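Local structure of monosaccharide ABC transporter substrate-binding protein, CUT2 family (Acidothermus cellulolyticus, 4RU1) at residues V149-G154 with A208-L213; S160-V165 with G171-L176. The protein binds myo-inositol and is probably the substrate-binding component of a sugar ABC transporter of the CUT2 family. All blocks are in the same frame, centred on the assembly; numbering follows the deposited sequence.

Contact 1: V149-G154 with A208-L213; sequences VLQAQG and APIAQL. With INS (1,2,3,4,5,6-hexahydroxy-cyclohexane), chain M.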
loop_
_atom_site.group_PDB
_atom_site.type_symbol
_atom_site.label_atom_id
_atom_site.label_comp_id
_atom_site.label_asym_id
_atom_site.label_seq_id
_atom_site.Cartn_x
_atom_site.Cartn_y
_atom_site.Cartn_z
ATOM N N VAL A 149 -2.109 -0.336 14.093
ATOM C CA VAL A 149 -3.084 0.745 13.832
ATOM C C VAL A 149 -3.497 0.649 12.401
ATOM O O VAL A 149 -2.643 0.652 11.533
ATOM C CB VAL A 149 -2.536 2.118 14.192
ATOM C CG1 VAL A 149 -3.576 3.214 13.875
ATOM C CG2 VAL A 149 -2.145 2.141 15.671
ATOM N N LEU A 150 -4.793 0.499 12.166
ATOM C CA LEU A 150 -5.350 0.351 10.809
ATOM C C LEU A 150 -6.202 1.555 10.486
ATOM O O LEU A 150 -7.123 1.854 11.249
ATOM C CB LEU A 150 -6.247 -0.908 10.680
ATOM C CG LEU A 150 -5.527 -2.197 10.976
ATOM C CD1 LEU A 150 -5.827 -2.662 12.390
ATOM C CD2 LEU A 150 -6.004 -3.285 9.997
ATOM N N GLN A 151 -5.946 2.202 9.354
ATOM C CA GLN A 151 -6.643 3.424 9.029
ATOM C C GLN A 151 -7.917 3.260 8.256
ATOM O O GLN A 151 -8.521 4.276 7.874
ATOM C CB GLN A 151 -5.705 4.407 8.364
ATOM C CG GLN A 151 -5.285 4.041 6.942
ATOM C CD GLN A 151 -4.050 3.132 6.816
ATOM O OE1 GLN A 151 -3.657 2.406 7.717
ATOM N NE2 GLN A 151 -3.444 3.148 5.648
ATOM N N ALA A 152 -8.290 2.031 7.942
ATOM C CA ALA A 152 -9.553 1.741 7.258
ATOM C C ALA A 152 -9.923 0.345 7.682
ATOM O O ALA A 152 -9.051 -0.461 8.058
ATOM C CB ALA A 152 -9.405 1.810 5.759
ATOM N N GLN A 153 -11.223 0.090 7.677
ATOM C CA GLN A 153 -11.811 -1.255 7.821
ATOM C C GLN A 153 -12.145 -1.912 6.502
ATOM O O GLN A 153 -12.306 -1.225 5.492
ATOM C CB GLN A 153 -13.072 -1.205 8.705
ATOM C CG GLN A 153 -12.849 -0.685 10.119
ATOM C CD GLN A 153 -14.150 -0.712 10.930
ATOM O OE1 GLN A 153 -14.806 0.317 11.130
ATOM N NE2 GLN A 153 -14.526 -1.864 11.326
ATOM N N GLY A 154 -12.076 -3.231 6.545
ATOM C CA GLY A 154 -12.520 -4.054 5.408
ATOM C C GLY A 154 -11.586 -3.984 4.206
ATOM O O GLY A 154 -12.049 -4.087 3.077
ATOM N N ALA A 208 2.695 5.851 6.145
ATOM C CA ALA A 208 3.604 6.915 6.632
ATOM C C ALA A 208 2.896 8.152 7.227
ATOM O O ALA A 208 3.355 8.691 8.219
ATOM C CB ALA A 208 4.563 7.312 5.510
ATOM N N PRO A 209 1.766 8.584 6.648
ATOM C CA PRO A 209 1.051 9.679 7.283
ATOM C C PRO A 209 0.580 9.322 8.671
ATOM O O PRO A 209 0.647 10.145 9.596
ATOM C CB PRO A 209 -0.083 9.961 6.323
ATOM C CG PRO A 209 0.427 9.510 5.009
ATOM C CD PRO A 209 1.217 8.290 5.317
ATOM N N ILE A 210 0.146 8.086 8.856
ATOM C CA ILE A 210 -0.345 7.639 10.207
ATOM C C ILE A 210 0.844 7.536 11.165
ATOM O O ILE A 210 0.752 7.863 12.380
ATOM C CB ILE A 210 -1.052 6.284 10.109
ATOM C CG1 ILE A 210 -2.190 6.289 9.081
ATOM C CG2 ILE A 210 -1.625 5.913 11.476
ATOM C CD1 ILE A 210 -3.140 7.439 9.228
ATOM N N ALA A 211 2.019 7.069 10.676
ATOM C CA ALA A 211 3.237 7.156 11.435
ATOM C C ALA A 211 3.479 8.511 12.045
ATOM O O ALA A 211 3.834 8.578 13.242
ATOM C CB ALA A 211 4.455 6.795 10.648
ATOM N N GLN A 212 3.270 9.582 11.281
ATOM C CA GLN A 212 3.510 10.924 11.810
ATOM C C GLN A 212 2.658 11.222 12.989
ATOM O O GLN A 212 3.113 11.762 13.984
ATOM C CB GLN A 212 3.318 11.999 10.735
ATOM C CG GLN A 212 4.043 11.797 9.455
ATOM C CD GLN A 212 5.495 11.556 9.696
ATOM O OE1 GLN A 212 6.109 12.360 10.401
ATOM N NE2 GLN A 212 6.084 10.453 9.117
ATOM N N LEU A 213 1.383 10.834 12.912
ATOM C CA LEU A 213 0.409 11.066 13.944
ATOM C C LEU A 213 0.734 10.240 15.196
ATOM O O LEU A 213 0.517 10.660 16.301
ATOM C CB LEU A 213 -0.983 10.675 13.393
ATOM C CG LEU A 213 -1.396 11.568 12.233
ATOM C CD1 LEU A 213 -2.614 11.009 11.466
ATOM C CD2 LEU A 213 -1.678 13.038 12.664
HETATM C C1 INS M . -0.390 1.580 1.910
HETATM C C2 INS M . -1.096 2.632 2.751
HETATM C C3 INS M . -2.239 3.239 1.937
HETATM C C4 INS M . -3.159 2.202 1.331
HETATM C C5 INS M . -2.417 1.234 0.466
HETATM C C6 INS M . -1.272 0.569 1.179
HETATM O O1 INS M . 0.661 0.912 2.626
HETATM O O2 INS M . -1.694 1.917 3.846
HETATM O O3 INS M . -2.976 4.066 2.858
HETATM O O4 INS M . -4.217 2.836 0.569
HETATM O O5 INS M . -3.262 0.165 -0.017
HETATM O O6 INS M . -0.496 -0.268 0.273
#
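The C-terminal end of strand 145-150 and the loop after it form part of the myo-inositol pocket of this periplasmic binding protein. There V149 and Q151 meet I210, in the first turn of helix 208-220. I210 presents both of its branches. Its CG2 methyl lies 4.1 Å from V149 CG1, the methyl held anti to the backbone N. The other branch of I210 reaches the base of the glutamine: I210 CG1 is 4.1 Å from Q151 CB, and I210 CD1 is equally near that atom. Q151 thus has two ends with different tasks. Its CB packs on the isoleucine, while its amide turns to the ligand. CG sits between the backbone N and the carbonyl carbon (chi1 71°), and a second bend at chi2 (-87°) carries the amide on to the inositol. Q151 NE2 is 2.8 Å from O2 of INS and donates a hydrogen bond to it. A weak bond runs from Q151 NE2 to O3 of INS at 3.0 Å. Neither is straight; the N-H...O2 angle is 134°. One amide nitrogen therefore serves two neighbouring hydroxyls of the ring. L158 and L206 also touch the Q151 side chain, and D231 and N108 bind the same ligand. V149 also packs on I190 of helix 183-196. The contact across the segments is wholly apolar and buries a modest 120 Å². The glutamine amide supplies part of the polar grip on the ligand, while aliphatic I210 packs against the root of that side chain.

Contact 2: S160-V165 with G171-L176; sequences SRCNGV and GQYTKL. With INS (1,2,3,4,5,6-hexahydroxy-cyclohexane), chain M.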
loop_
_atom_site.group_PDB
_atom_site.type_symbol
_atom_site.label_atom_id
_atom_site.label_comp_id
_atom_site.label_asym_id
_atom_site.label_seq_id
_atom_site.Cartn_x
_atom_site.Cartn_y
_atom_site.Cartn_z
ATOM N N SER A 160 -4.294 -8.201 6.193
ATOM C CA SER A 160 -3.250 -9.213 6.049
ATOM C C SER A 160 -2.028 -8.815 6.836
ATOM O O SER A 160 -1.338 -9.688 7.375
ATOM C CB SER A 160 -2.916 -9.342 4.558
ATOM O OG SER A 160 -3.963 -9.969 3.863
ATOM N N ARG A 161 -1.667 -7.526 6.812
ATOM C CA ARG A 161 -0.504 -7.078 7.542
ATOM C C ARG A 161 -0.636 -7.361 9.048
ATOM O O ARG A 161 0.263 -7.957 9.657
ATOM C CB ARG A 161 -0.256 -5.562 7.333
ATOM C CG ARG A 161 0.152 -5.155 5.944
ATOM C CD ARG A 161 0.346 -3.651 5.792
ATOM N NE ARG A 161 0.787 -3.344 4.419
ATOM C CZ ARG A 161 0.766 -2.128 3.902
ATOM N NH1 ARG A 161 0.437 -1.055 4.610
ATOM N NH2 ARG A 161 1.201 -1.964 2.705
ATOM N N CYS A 162 -1.781 -6.972 9.570
ATOM C CA CYS A 162 -2.023 -7.203 11.012
ATOM C C CYS A 162 -2.151 -8.684 11.328
ATOM O O CYS A 162 -1.576 -9.175 12.369
ATOM C CB CYS A 162 -3.213 -6.418 11.469
ATOM S SG CYS A 162 -2.938 -4.662 11.252
ATOM N N ASN A 163 -2.843 -9.434 10.493
ATOM C CA ASN A 163 -2.910 -10.893 10.789
ATOM C C ASN A 163 -1.471 -11.488 10.774
ATOM O O ASN A 163 -1.161 -12.376 11.564
ATOM C CB ASN A 163 -3.832 -11.572 9.831
ATOM C CG ASN A 163 -3.822 -13.045 9.968
ATOM O OD1 ASN A 163 -3.281 -13.717 9.131
ATOM N ND2 ASN A 163 -4.386 -13.561 11.056
ATOM N N GLY A 164 -0.639 -11.022 9.848
ATOM C CA GLY A 164 0.692 -11.593 9.783
ATOM C C GLY A 164 1.468 -11.286 11.023
ATOM O O GLY A 164 2.162 -12.201 11.552
ATOM N N VAL A 165 1.401 -10.048 11.540
ATOM C CA VAL A 165 2.098 -9.672 12.779
ATOM C C VAL A 165 1.616 -10.604 13.926
ATOM O O VAL A 165 2.430 -11.060 14.734
ATOM C CB VAL A 165 1.792 -8.222 13.151
ATOM C CG1 VAL A 165 2.258 -7.909 14.548
ATOM C CG2 VAL A 165 2.462 -7.299 12.197
ATOM N N GLY A 171 4.641 -11.831 21.856
ATOM C CA GLY A 171 3.963 -11.156 22.960
ATOM C C GLY A 171 2.502 -10.812 22.751
ATOM O O GLY A 171 1.811 -11.444 21.976
ATOM N N GLN A 172 2.013 -9.809 23.455
ATOM C CA GLN A 172 0.621 -9.386 23.336
ATOM C C GLN A 172 0.380 -8.546 22.099
ATOM O O GLN A 172 1.235 -7.791 21.648
ATOM C CB GLN A 172 0.251 -8.537 24.559
ATOM C CG GLN A 172 -1.235 -8.418 24.756
ATOM C CD GLN A 172 -1.607 -7.557 25.945
ATOM O OE1 GLN A 172 -0.757 -7.178 26.783
ATOM N NE2 GLN A 172 -2.898 -7.228 26.021
ATOM N N TYR A 173 -0.823 -8.725 21.573
ATOM C CA TYR A 173 -1.229 -8.063 20.310
ATOM C C TYR A 173 -2.557 -7.398 20.463
ATOM O O TYR A 173 -3.534 -7.965 20.998
ATOM C CB TYR A 173 -1.239 -9.154 19.226
ATOM C CG TYR A 173 -1.844 -8.765 17.857
ATOM C CD1 TYR A 173 -1.092 -8.132 16.854
ATOM C CD2 TYR A 173 -3.201 -8.995 17.618
ATOM C CE1 TYR A 173 -1.708 -7.730 15.652
ATOM C CE2 TYR A 173 -3.824 -8.657 16.422
ATOM C CZ TYR A 173 -3.084 -8.026 15.447
ATOM O OH TYR A 173 -3.780 -7.710 14.316
ATOM N N THR A 174 -2.596 -6.136 20.024
ATOM C CA THR A 174 -3.794 -5.342 20.064
ATOM C C THR A 174 -3.963 -4.595 18.745
ATOM O O THR A 174 -2.983 -4.045 18.234
ATOM C CB THR A 174 -3.692 -4.286 21.207
ATOM O OG1 THR A 174 -3.486 -4.951 22.445
ATOM C CG2 THR A 174 -4.990 -3.531 21.336
ATOM N N LYS A 175 -5.183 -4.576 18.174
ATOM C CA LYS A 175 -5.491 -3.859 16.974
ATOM C C LYS A 175 -6.286 -2.632 17.377
ATOM O O LYS A 175 -7.227 -2.735 18.222
ATOM C CB LYS A 175 -6.335 -4.732 16.016
ATOM C CG LYS A 175 -5.598 -5.395 14.892
ATOM C CD LYS A 175 -6.498 -5.550 13.667
ATOM C CE LYS A 175 -7.491 -6.636 13.852
ATOM N NZ LYS A 175 -8.089 -6.974 12.537
ATOM N N LEU A 176 -6.076 -1.536 16.651
ATOM C CA LEU A 176 -6.837 -0.320 16.815
ATOM C C LEU A 176 -7.182 0.262 15.440
ATOM O O LEU A 176 -6.265 0.558 14.634
ATOM C CB LEU A 176 -6.039 0.690 17.541
ATOM C CG LEU A 176 -6.615 2.105 17.649
ATOM C CD1 LEU A 176 -7.892 2.152 18.493
ATOM C CD2 LEU A 176 -5.632 3.085 18.234
HETATM C C1 INS M . -0.390 1.580 1.910
HETATM C C2 INS M . -1.096 2.632 2.751
HETATM C C3 INS M . -2.239 3.239 1.937
HETATM C C4 INS M . -3.159 2.202 1.331
HETATM C C5 INS M . -2.417 1.234 0.466
HETATM C C6 INS M . -1.272 0.569 1.179
HETATM O O1 INS M . 0.661 0.912 2.626
HETATM O O2 INS M . -1.694 1.917 3.846
HETATM O O3 INS M . -2.976 4.066 2.858
HETATM O O4 INS M . -4.217 2.836 0.569
HETATM O O5 INS M . -3.262 0.165 -0.017
HETATM O O6 INS M . -0.496 -0.268 0.273
#
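Helix 156-168 and strand 172-177 are the second and third elements of a beta-alpha-beta unit, and the helix also sends R161 into the inositol pocket. The short axes of helix 160-165 and strand 172-176 run nearly antiparallel, at 166°, and come within 9.9 Å. C162 and V165, one helical turn apart, face Y173 and K175 on the strand. Y173 carries much of the contact. Its CG is anti to the backbone N (chi1 171°), which lays the ring along the helix. The phenol end reaches C162, with Y173 OH 3.2 Å from C162 CB. Nearer the root of the ring, V165 CG1 lies 4.1 Å from Y173 CD1; the two side chains cross obliquely. Were Y173 replaced by alanine, C162 and V165 would probably lose much of their cover from the strand and a gap would open beside them. K175 adds its aliphatic part, CD standing 4.0 Å from C162 CB. Its NZ goes on to a salt bridge with E159 and a hydrogen bond with Y177 OH. R161 points elsewhere. Its chain is extended from CG to NE and brings the guanidinium edge to the ligand. O1 of INS lies in the guanidinium plane and takes two hydrogen bonds, from R161 NH1 at 2.8 Å and from R161 NH2 at 2.9 Å. E127 pairs with R161 NE, which probably fixes the rotation of the group. C162 and R161, neighbours in the helix, serve different ends, one turned to the sheet and the other to the inositol. Such packing of a crossover helix on its following strand is typical of the Rossmann-like lobes of periplasmic binding proteins.

How the contacts relate
The centres of contacts 1 and 2 lie about 14 Å apart, in the same lobe of the protein. Along the chain, contact 2 falls wholly within the span between the two segments of contact 1: strand 145-150 comes first, then helix 156-168 and strand 172-177, and helix 208-220 last. The two strands are neighbours in one mixed sheet, with 172-177 at its edge. The contacts touch directly. L150 N is 2.9 Å from L176 O, a probable hydrogen bond, and L150 CG packs on C162 SG at 3.6 Å. Both contacts hold a pocket residue, so one sheet with its helices brings two polar groups to different hydroxyls of one inositol.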